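Local coordinates for protein putative dehydratase (Mesorhizobium loti, PDB 2POZ) that is of unknown function but, as a member of the mandelate racemase group of the enolase superfamily, may act as a lyase, possibly a dehydratase, at residues A134-D139 with Y186-A191; F158-Q163 with V204-G209; Q170-R175 with G208-D213; F229-C234 with V255-Y260. All blocks are in the same frame, centred on the assembly; numbering follows the deposited sequence.

Interaction 1 (A134-D139 with Y186-A191); sequences AADTPD and YRRVKA
D136 receives the end of R188 with both its backbone carbonyl and its carboxylate. The arginine chain, extended from CG to NE, approaches side-on: NE of R188 donates to O of D136 at 2.8 Å, and NH2 of R188 reaches the same oxygen at 3.0 Å. NH2 also forms a salt bridge to OD1 of D136, 2.8 Å away and met nearly along the C-O direction. Both acceptors lie close to the guanidinium plane, although the carboxylate is turned 56° from it. CG of D136, anti to N (chi1 -178°), brings this carboxylate back to R188.

Beside this polar grip lies a close-packed seam. P138, in the first turn of helix 138-144, sets its ring on helix 179-196, with CG of P138 3.6 Å from CB of R187. CB of A191 approaches O of P138 at 3.3 Å and CB of P138 at 4.1 Å. The outer margin is looser: R187 lends only its base here, and its guanidinium turns away, the CE2 edge of the Y186 ring pointing at one of its faces, to a salt bridge with E183 at the exposed surface.

R188 is buried, and its remaining terminal nitrogen, NH1, bonds to the carbonyl oxygens of P160 and A162. One cation thus gathers three backbone carbonyls and a carboxylate, so its charge is probably well compensated while it ties the loop before helix 138-144 to helix 179-196.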
# COMPACT_ATOMS: atom_id res chain seq x y z
N ALA A 134 -38.50 -24.55 7.33
CA ALA A 134 -38.36 -25.93 7.78
C ALA A 134 -37.64 -26.80 6.76
O ALA A 134 -37.47 -28.00 6.97
CB ALA A 134 -39.75 -26.53 8.09
N ALA A 135 -37.22 -26.20 5.66
CA ALA A 135 -36.55 -26.96 4.60
C ALA A 135 -35.20 -27.52 5.04
O ALA A 135 -34.34 -26.79 5.53
CB ALA A 135 -36.38 -26.08 3.36
N ASP A 136 -35.02 -28.82 4.85
CA ASP A 136 -33.76 -29.47 5.21
C ASP A 136 -33.17 -30.20 4.00
O ASP A 136 -32.05 -29.91 3.58
CB ASP A 136 -33.97 -30.46 6.37
CG ASP A 136 -32.67 -31.14 6.82
OD1 ASP A 136 -31.57 -30.65 6.46
OD2 ASP A 136 -32.75 -32.16 7.53
N THR A 137 -33.92 -31.13 3.43
CA THR A 137 -33.42 -31.87 2.27
C THR A 137 -33.51 -30.99 1.03
O THR A 137 -34.24 -29.99 1.00
CB THR A 137 -34.26 -33.13 2.00
OG1 THR A 137 -35.57 -32.74 1.57
CG2 THR A 137 -34.36 -33.99 3.26
N PRO A 138 -32.75 -31.33 -0.02
CA PRO A 138 -32.81 -30.52 -1.23
C PRO A 138 -34.24 -30.47 -1.76
O PRO A 138 -34.73 -29.42 -2.17
CB PRO A 138 -31.88 -31.26 -2.18
CG PRO A 138 -30.81 -31.77 -1.24
CD PRO A 138 -31.65 -32.31 -0.09
N ASP A 139 -34.93 -31.61 -1.73
CA ASP A 139 -36.30 -31.63 -2.24
C ASP A 139 -37.26 -30.73 -1.47
O ASP A 139 -38.18 -30.17 -2.06
CB ASP A 139 -36.86 -33.05 -2.25
CG ASP A 139 -38.12 -33.14 -3.07
OD1 ASP A 139 -38.04 -32.99 -4.31
OD2 ASP A 139 -39.20 -33.34 -2.48
N TYR A 186 -24.84 -27.47 -1.58
CA TYR A 186 -24.84 -27.26 -3.01
C TYR A 186 -26.12 -27.79 -3.67
O TYR A 186 -26.69 -27.15 -4.55
CB TYR A 186 -23.62 -27.93 -3.65
CG TYR A 186 -23.72 -28.00 -5.16
CD1 TYR A 186 -23.52 -26.87 -5.94
CD2 TYR A 186 -24.06 -29.20 -5.79
CE1 TYR A 186 -23.66 -26.92 -7.33
CE2 TYR A 186 -24.21 -29.26 -7.18
CZ TYR A 186 -24.01 -28.13 -7.94
OH TYR A 186 -24.16 -28.20 -9.30
N ARG A 187 -26.55 -28.98 -3.23
CA ARG A 187 -27.76 -29.59 -3.78
C ARG A 187 -28.99 -28.76 -3.46
O ARG A 187 -29.93 -28.71 -4.25
CB ARG A 187 -27.93 -31.02 -3.25
CG ARG A 187 -26.83 -31.98 -3.70
CD ARG A 187 -26.83 -32.15 -5.21
NE ARG A 187 -25.62 -32.81 -5.69
CZ ARG A 187 -25.35 -33.05 -6.97
NH1 ARG A 187 -26.20 -32.68 -7.92
NH2 ARG A 187 -24.21 -33.64 -7.31
N ARG A 188 -28.98 -28.11 -2.30
CA ARG A 188 -30.11 -27.27 -1.91
C ARG A 188 -30.22 -26.09 -2.87
O ARG A 188 -31.31 -25.73 -3.32
CB ARG A 188 -29.94 -26.75 -0.48
CG ARG A 188 -30.15 -27.77 0.62
CD ARG A 188 -29.76 -27.16 1.96
NE ARG A 188 -30.11 -28.00 3.10
CZ ARG A 188 -29.57 -27.87 4.31
NH1 ARG A 188 -28.65 -26.94 4.52
NH2 ARG A 188 -29.95 -28.66 5.32
N VAL A 189 -29.08 -25.47 -3.19
CA VAL A 189 -29.08 -24.33 -4.10
C VAL A 189 -29.53 -24.79 -5.49
O VAL A 189 -30.34 -24.13 -6.15
CB VAL A 189 -27.66 -23.68 -4.20
CG1 VAL A 189 -27.70 -22.49 -5.15
CG2 VAL A 189 -27.22 -23.21 -2.81
N LYS A 190 -29.02 -25.94 -5.93
CA LYS A 190 -29.39 -26.48 -7.23
C LYS A 190 -30.87 -26.85 -7.29
O LYS A 190 -31.51 -26.66 -8.32
CB LYS A 190 -28.53 -27.71 -7.56
CG LYS A 190 -28.82 -28.32 -8.93
CD LYS A 190 -27.83 -29.43 -9.27
CE LYS A 190 -28.01 -29.92 -10.70
NZ LYS A 190 -29.32 -30.61 -10.89
N ALA A 191 -31.41 -27.38 -6.20
CA ALA A 191 -32.82 -27.75 -6.16
C ALA A 191 -33.69 -26.50 -6.31
O ALA A 191 -34.73 -26.54 -6.97
CB ALA A 191 -33.15 -28.46 -4.86

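Interaction 2 (F158-Q163 with V204-G209); sequences FYPLAQ and VDLSGG
Y159 lays one edge of its ring along the backbone of D205 and L206. Its CG, anti to the backbone N (chi1 176°), sets the ring on the D205 side. From the base outward, CB and CG both pass 3.8 Å from O of D205. CD1 comes much nearer to that oxygen, 3.1 Å from O of D205, near the ring plane. One atom further, CE1 of Y159 meets O of L206 at the same edge, while CB of S207 arrives obliquely, 3.6 Å from CE1 of Y159. N of L161 sits over the centre of one ring face. At the tip, OH of Y159 is hydrogen-bonded to N of V172 and, at 2.8 Å, to a water that in turn donates to O of S207.

The backbones run as neighbouring parallel strands, 155-158 beside 201-205, at the start of the barrel sheet characteristic of the enolase C-terminal domain. Their last bond here is from N of D205 to O of F158, 3.0 Å long and fairly straight at 164°. Beyond it both chains leave the strand pairing as loops but stay in contact. D205 closes an Asx turn by accepting from N of S207 at OD1, overlapping the type I' turn from L206 to G209. D205 probably corresponds to the first metal-binding acid of the superfamily.

On the side toward helix 179-196, the ring of P160 crosses V204 at about a right angle. CD1 of L161 touches CD2 of L206 at 3.9 Å, and L206 goes on to pack against F218 of helix 212-222.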
# COMPACT_ATOMS: atom_id res chain seq x y z
N PHE A 158 -32.26 -17.09 0.11
CA PHE A 158 -32.29 -18.20 1.06
C PHE A 158 -30.91 -18.53 1.62
O PHE A 158 -29.88 -18.24 1.00
CB PHE A 158 -32.93 -19.44 0.42
CG PHE A 158 -32.20 -19.95 -0.80
CD1 PHE A 158 -31.47 -21.13 -0.75
CD2 PHE A 158 -32.26 -19.25 -2.01
CE1 PHE A 158 -30.80 -21.61 -1.88
CE2 PHE A 158 -31.60 -19.72 -3.14
CZ PHE A 158 -30.87 -20.91 -3.08
N TYR A 159 -30.91 -19.13 2.80
CA TYR A 159 -29.71 -19.55 3.52
C TYR A 159 -29.62 -21.06 3.30
O TYR A 159 -30.44 -21.81 3.82
CB TYR A 159 -29.88 -19.21 5.00
CG TYR A 159 -28.75 -19.65 5.91
CD1 TYR A 159 -27.49 -19.05 5.83
CD2 TYR A 159 -28.96 -20.64 6.87
CE1 TYR A 159 -26.45 -19.44 6.68
CE2 TYR A 159 -27.93 -21.04 7.73
CZ TYR A 159 -26.68 -20.43 7.63
OH TYR A 159 -25.69 -20.79 8.50
N PRO A 160 -28.61 -21.52 2.54
CA PRO A 160 -28.47 -22.96 2.28
C PRO A 160 -27.55 -23.74 3.21
O PRO A 160 -27.33 -24.94 2.99
CB PRO A 160 -27.94 -22.97 0.86
CG PRO A 160 -26.93 -21.84 0.92
CD PRO A 160 -27.69 -20.74 1.69
N LEU A 161 -27.03 -23.09 4.24
CA LEU A 161 -26.10 -23.76 5.14
C LEU A 161 -26.66 -24.26 6.48
O LEU A 161 -25.90 -24.69 7.34
CB LEU A 161 -24.90 -22.82 5.41
CG LEU A 161 -24.22 -22.17 4.19
CD1 LEU A 161 -23.06 -21.27 4.65
CD2 LEU A 161 -23.71 -23.27 3.23
N ALA A 162 -27.98 -24.23 6.65
CA ALA A 162 -28.56 -24.67 7.93
C ALA A 162 -28.37 -26.17 8.18
O ALA A 162 -28.45 -26.98 7.27
CB ALA A 162 -30.05 -24.32 7.99
N GLN A 163 -28.12 -26.51 9.44
CA GLN A 163 -27.92 -27.90 9.83
C GLN A 163 -29.03 -28.31 10.80
O GLN A 163 -29.38 -27.55 11.70
CB GLN A 163 -26.58 -28.09 10.54
CG GLN A 163 -25.44 -27.18 10.13
CD GLN A 163 -24.87 -27.48 8.76
OE1 GLN A 163 -24.88 -28.63 8.31
NE2 GLN A 163 -24.37 -26.45 8.10
N VAL A 204 -28.17 -15.81 -2.55
CA VAL A 204 -27.70 -16.78 -1.58
C VAL A 204 -27.08 -16.07 -0.37
O VAL A 204 -26.05 -15.39 -0.50
CB VAL A 204 -26.67 -17.75 -2.21
CG1 VAL A 204 -26.01 -18.59 -1.13
CG2 VAL A 204 -27.37 -18.65 -3.21
N ASP A 205 -27.71 -16.22 0.78
CA ASP A 205 -27.22 -15.63 2.02
C ASP A 205 -26.42 -16.69 2.77
O ASP A 205 -26.94 -17.76 3.10
CB ASP A 205 -28.40 -15.13 2.87
CG ASP A 205 -27.97 -14.66 4.26
OD1 ASP A 205 -26.79 -14.31 4.46
OD2 ASP A 205 -28.83 -14.63 5.16
N LEU A 206 -25.14 -16.41 3.02
CA LEU A 206 -24.28 -17.34 3.73
C LEU A 206 -24.23 -17.01 5.22
O LEU A 206 -23.73 -17.79 6.03
CB LEU A 206 -22.87 -17.35 3.13
CG LEU A 206 -22.80 -17.76 1.65
CD1 LEU A 206 -21.34 -17.91 1.22
CD2 LEU A 206 -23.56 -19.07 1.43
N SER A 207 -24.74 -15.83 5.57
CA SER A 207 -24.80 -15.37 6.96
C SER A 207 -23.50 -15.64 7.72
O SER A 207 -23.53 -16.13 8.84
CB SER A 207 -25.97 -16.06 7.68
OG SER A 207 -26.34 -15.38 8.87
N GLY A 208 -22.36 -15.30 7.11
CA GLY A 208 -21.08 -15.52 7.76
C GLY A 208 -20.21 -16.54 7.07
O GLY A 208 -18.97 -16.46 7.13
N GLY A 209 -20.84 -17.53 6.44
CA GLY A 209 -20.12 -18.56 5.72
C GLY A 209 -19.25 -19.49 6.56
O GLY A 209 -19.50 -19.73 7.73
O HOH W 1 -23.51 -19.04 8.68

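Interaction 3 (Q170-R175 with G208-D213); sequences QHVTRR and GGLTTD
V172 and L210 meet through their methyl groups, CG1 of V172 lying 3.9 Å from CD2 of L210, with the two side chains crossing at about a right angle. CG2 of V172 also faces that methyl, so the leucine branch is touched by both arms of the valine. The other half of the first shell is R175, whose backbone rather than its charged end bears on the opposite segment. O of R175 sits 3.4 Å from CA of L210, and CB of R175 rests against the L210 backbone. The bond from N of T211 to O of R175 is weak, 3.5 Å long. A water is the firmer link: it donates to O of R175 at 2.7 Å and to OG1 of T211 at 2.6 Å.

In the next shell, OG1 of T211 donates a hydrogen bond to OD1 of D213 at 2.7 Å. T211 occupies the N-cap position of helix 212-222, yet its side chain is spent on this acid and the water and makes no capping bond. V172 is packed by L161 and M177.

Farther out, the guanidinium of R175 leaves the contact and gives its NH1 to O of E298 of the third subunit, while OD2 of D213 forms a salt bridge with R303 of that subunit. The contact thus joins two loops that each lead into a barrel helix, 179-196 and 212-222, an arrangement characteristic of beta/alpha barrels, here also built into the octamer interfaces.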
# COMPACT_ATOMS: atom_id res chain seq x y z
N GLN A 170 -30.35 -24.86 12.50
CA GLN A 170 -29.58 -23.76 13.07
C GLN A 170 -28.44 -23.37 12.15
O GLN A 170 -28.08 -24.13 11.25
CB GLN A 170 -29.01 -24.17 14.43
CG GLN A 170 -28.10 -25.38 14.37
CD GLN A 170 -27.58 -25.79 15.73
OE1 GLN A 170 -28.33 -25.83 16.71
NE2 GLN A 170 -26.28 -26.11 15.80
N HIS A 171 -27.88 -22.19 12.38
CA HIS A 171 -26.77 -21.71 11.56
C HIS A 171 -25.52 -22.58 11.70
O HIS A 171 -25.44 -23.46 12.57
CB HIS A 171 -26.39 -20.27 11.94
CG HIS A 171 -27.41 -19.25 11.57
ND1 HIS A 171 -28.55 -19.02 12.31
CD2 HIS A 171 -27.48 -18.40 10.51
CE1 HIS A 171 -29.28 -18.08 11.73
NE2 HIS A 171 -28.65 -17.69 10.64
N VAL A 172 -24.54 -22.31 10.85
CA VAL A 172 -23.28 -23.02 10.85
C VAL A 172 -22.58 -22.90 12.21
O VAL A 172 -22.59 -21.84 12.84
CB VAL A 172 -22.32 -22.46 9.78
CG1 VAL A 172 -20.93 -23.05 9.95
CG2 VAL A 172 -22.86 -22.76 8.38
N THR A 173 -21.98 -24.00 12.65
CA THR A 173 -21.25 -24.00 13.90
C THR A 173 -19.74 -23.91 13.61
O THR A 173 -19.20 -24.65 12.79
CB THR A 173 -21.55 -25.27 14.73
OG1 THR A 173 -22.88 -25.20 15.24
CG2 THR A 173 -20.57 -25.39 15.90
N ARG A 174 -19.09 -22.97 14.29
CA ARG A 174 -17.65 -22.75 14.17
C ARG A 174 -17.12 -22.71 12.73
O ARG A 174 -16.04 -23.25 12.44
CB ARG A 174 -16.90 -23.81 15.00
CG ARG A 174 -17.31 -23.80 16.48
CD ARG A 174 -16.53 -24.83 17.30
NE ARG A 174 -17.20 -26.12 17.38
CZ ARG A 174 -18.25 -26.39 18.16
NH1 ARG A 174 -18.78 -25.45 18.93
NH2 ARG A 174 -18.76 -27.61 18.18
N ARG A 175 -17.87 -22.06 11.84
CA ARG A 175 -17.48 -21.90 10.44
C ARG A 175 -17.08 -23.21 9.79
O ARG A 175 -16.23 -23.22 8.89
CB ARG A 175 -16.31 -20.92 10.33
CG ARG A 175 -16.53 -19.57 11.00
CD ARG A 175 -15.22 -18.79 11.08
NE ARG A 175 -15.38 -17.53 11.78
CZ ARG A 175 -14.37 -16.78 12.22
NH1 ARG A 175 -13.12 -17.17 12.03
NH2 ARG A 175 -14.62 -15.64 12.86
N GLY A 208 -22.36 -15.30 7.11
CA GLY A 208 -21.08 -15.52 7.76
C GLY A 208 -20.21 -16.54 7.07
O GLY A 208 -18.97 -16.46 7.13
N GLY A 209 -20.84 -17.53 6.44
CA GLY A 209 -20.12 -18.56 5.72
C GLY A 209 -19.25 -19.49 6.56
O GLY A 209 -19.50 -19.73 7.73
N LEU A 210 -18.21 -20.01 5.92
CA LEU A 210 -17.28 -20.92 6.56
C LEU A 210 -15.93 -20.21 6.60
O LEU A 210 -15.89 -18.98 6.62
CB LEU A 210 -17.16 -22.20 5.72
CG LEU A 210 -18.48 -22.80 5.23
CD1 LEU A 210 -18.17 -23.97 4.30
CD2 LEU A 210 -19.33 -23.25 6.41
N THR A 211 -14.84 -20.97 6.62
CA THR A 211 -13.53 -20.35 6.59
C THR A 211 -13.37 -19.87 5.14
O THR A 211 -14.08 -20.34 4.25
CB THR A 211 -12.40 -21.33 6.97
OG1 THR A 211 -12.61 -22.60 6.32
CG2 THR A 211 -12.38 -21.54 8.48
N THR A 212 -12.45 -18.94 4.92
CA THR A 212 -12.24 -18.36 3.61
C THR A 212 -12.08 -19.35 2.47
O THR A 212 -12.79 -19.26 1.46
CB THR A 212 -11.02 -17.41 3.64
OG1 THR A 212 -11.25 -16.41 4.63
CG2 THR A 212 -10.84 -16.73 2.28
N ASP A 213 -11.17 -20.31 2.62
CA ASP A 213 -10.94 -21.30 1.58
C ASP A 213 -12.20 -22.06 1.15
O ASP A 213 -12.54 -22.10 -0.04
CB ASP A 213 -9.84 -22.27 2.03
CG ASP A 213 -10.14 -22.95 3.38
OD1 ASP A 213 -10.98 -22.44 4.15
OD2 ASP A 213 -9.51 -23.99 3.67
O HOH W 2 -14.52 -24.20 7.06

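Interaction 4 (F229-C234 with V255-Y260); sequences FVEEPC and VGERVY
E232 and R258 form a two-pronged salt bridge. NH2 of R258 bonds to OE1 of E232 at 2.8 Å from above the carboxylate plane, and NE of R258 bonds to OE2 of E232 at 3.2 Å on its syn lone pair. Both bonds are nearly straight, and the flat groups are turned 39° apart. The arginine chain bends at CD, where chi3 of -77° directs NE toward the acid. Its other terminal nitrogen, NH1, bonds to O of F80 of the second subunit, whose ring also makes a cation-pi contact with R258.

Like charges also face each other: OE2 of E231 lies 3.2 Å from OE1 of E257, the two acids crossing at about a right angle. Each has a partner elsewhere, OE1 of E231 in a salt bridge with K157 and OE2 of E257 bonded to OH of Y41. Such pairing is consistent with the superfamily's metal site, in which acids at strand ends bind magnesium; E231 and E257 probably correspond to two of them.

Two waters complete the polar links. One donates to OE2 of E231 and accepts from N of E257; the other donates to OE2 of E232 at 2.6 Å and accepts from N of G256 and N of R258.

Apolar contact is slight, CG1 of V255 lying 4.4 Å from CD of P233; the same methyl rests against the E232 backbone. The segments continue neighbouring parallel strands, 227-231 and 253-255, past their C-terminal ends, with P233 turned to helix 239-248 and the 255-260 loop running on into helix 261-269.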
# COMPACT_ATOMS: atom_id res chain seq x y z
N PHE A 229 -26.54 -12.58 -6.18
CA PHE A 229 -25.48 -12.19 -5.26
C PHE A 229 -25.41 -13.11 -4.04
O PHE A 229 -26.35 -13.85 -3.74
CB PHE A 229 -25.63 -10.71 -4.82
CG PHE A 229 -26.83 -10.41 -3.96
CD1 PHE A 229 -26.91 -10.87 -2.65
CD2 PHE A 229 -27.85 -9.59 -4.44
CE1 PHE A 229 -27.97 -10.51 -1.82
CE2 PHE A 229 -28.93 -9.23 -3.62
CZ PHE A 229 -28.99 -9.69 -2.31
N VAL A 230 -24.26 -13.09 -3.38
CA VAL A 230 -24.04 -13.88 -2.17
C VAL A 230 -23.91 -12.85 -1.04
O VAL A 230 -23.14 -11.89 -1.16
CB VAL A 230 -22.75 -14.76 -2.27
CG1 VAL A 230 -21.51 -13.88 -2.34
CG2 VAL A 230 -22.67 -15.69 -1.08
N GLU A 231 -24.66 -13.06 0.03
CA GLU A 231 -24.66 -12.15 1.17
C GLU A 231 -23.77 -12.64 2.32
O GLU A 231 -23.77 -13.83 2.66
CB GLU A 231 -26.09 -11.96 1.68
CG GLU A 231 -26.24 -10.98 2.82
CD GLU A 231 -27.68 -10.85 3.29
OE1 GLU A 231 -28.59 -10.99 2.44
OE2 GLU A 231 -27.91 -10.61 4.49
N GLU A 232 -23.03 -11.70 2.91
CA GLU A 232 -22.12 -11.99 4.02
C GLU A 232 -21.37 -13.31 3.83
O GLU A 232 -21.55 -14.25 4.59
CB GLU A 232 -22.90 -12.05 5.34
CG GLU A 232 -23.50 -10.73 5.80
CD GLU A 232 -24.12 -10.83 7.18
OE1 GLU A 232 -24.93 -11.76 7.39
OE2 GLU A 232 -23.80 -9.99 8.05
N PRO A 233 -20.49 -13.39 2.81
CA PRO A 233 -19.74 -14.62 2.58
C PRO A 233 -18.79 -14.95 3.73
O PRO A 233 -18.33 -16.09 3.86
CB PRO A 233 -19.00 -14.34 1.27
CG PRO A 233 -18.75 -12.86 1.36
CD PRO A 233 -20.07 -12.33 1.87
N CYS A 234 -18.49 -13.96 4.56
CA CYS A 234 -17.62 -14.21 5.71
C CYS A 234 -18.14 -13.45 6.91
O CYS A 234 -19.02 -12.60 6.79
CB CYS A 234 -16.17 -13.80 5.42
SG CYS A 234 -15.96 -12.03 5.12
N VAL A 255 -23.32 -6.99 1.69
CA VAL A 255 -23.16 -7.06 3.15
C VAL A 255 -23.87 -5.84 3.73
O VAL A 255 -24.31 -4.97 2.98
CB VAL A 255 -21.66 -7.00 3.61
CG1 VAL A 255 -20.88 -8.16 3.03
CG2 VAL A 255 -21.03 -5.67 3.19
N GLY A 256 -23.98 -5.78 5.05
CA GLY A 256 -24.61 -4.62 5.65
C GLY A 256 -25.59 -4.87 6.77
O GLY A 256 -25.84 -3.98 7.59
N GLU A 257 -26.16 -6.08 6.83
CA GLU A 257 -27.13 -6.40 7.87
C GLU A 257 -26.50 -6.23 9.25
O GLU A 257 -27.19 -5.92 10.22
CB GLU A 257 -27.65 -7.83 7.71
CG GLU A 257 -28.68 -8.24 8.78
CD GLU A 257 -29.33 -9.60 8.50
OE1 GLU A 257 -29.02 -10.23 7.47
OE2 GLU A 257 -30.17 -10.03 9.33
N ARG A 258 -25.19 -6.45 9.34
CA ARG A 258 -24.53 -6.32 10.62
C ARG A 258 -23.42 -5.27 10.64
O ARG A 258 -22.38 -5.45 11.28
CB ARG A 258 -24.02 -7.70 11.09
CG ARG A 258 -25.16 -8.55 11.71
CD ARG A 258 -24.73 -9.95 12.14
NE ARG A 258 -24.62 -10.85 11.00
CZ ARG A 258 -24.62 -12.17 11.07
NH1 ARG A 258 -24.74 -12.79 12.24
NH2 ARG A 258 -24.51 -12.89 9.96
N VAL A 259 -23.65 -4.18 9.91
CA VAL A 259 -22.72 -3.05 9.85
C VAL A 259 -23.55 -1.84 10.30
O VAL A 259 -24.70 -1.69 9.89
CB VAL A 259 -22.16 -2.84 8.43
CG1 VAL A 259 -21.23 -1.61 8.42
CG2 VAL A 259 -21.37 -4.09 8.01
N TYR A 260 -22.96 -0.97 11.11
CA TYR A 260 -23.73 0.14 11.66
C TYR A 260 -23.17 1.55 11.49
O TYR A 260 -21.99 1.79 11.73
CB TYR A 260 -23.98 -0.15 13.15
CG TYR A 260 -24.28 -1.61 13.41
CD1 TYR A 260 -23.29 -2.49 13.85
CD2 TYR A 260 -25.55 -2.14 13.14
CE1 TYR A 260 -23.55 -3.86 14.02
CE2 TYR A 260 -25.82 -3.50 13.30
CZ TYR A 260 -24.82 -4.35 13.74
OH TYR A 260 -25.09 -5.69 13.89
O HOH W 3 -26.15 -8.30 5.01
O HOH W 4 -23.24 -7.52 7.33

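Interactions 2, 3 and 4 are buried, whereas interaction 1 is a surface contact on the outer helices. Interactions 2 and 4 reach the same parallel sheet through the adjacent strands 201-205 and 227-231. Interactions 2 and 3 share G208 and G209, so one loop faces two partners. R188 carries interaction 1 inward to the 158-163 loop of interaction 2. Chemistry follows place: a buried arginine gripping a carbonyl and a carboxylate in interaction 1, strand pairing and an aromatic edge in interaction 2, methyl packing with a bridging water in interaction 3, and clustered acids with an arginine salt bridge in interaction 4. Interactions 2, 3 and 4 all touch the second subunit, interaction 1 no other chain.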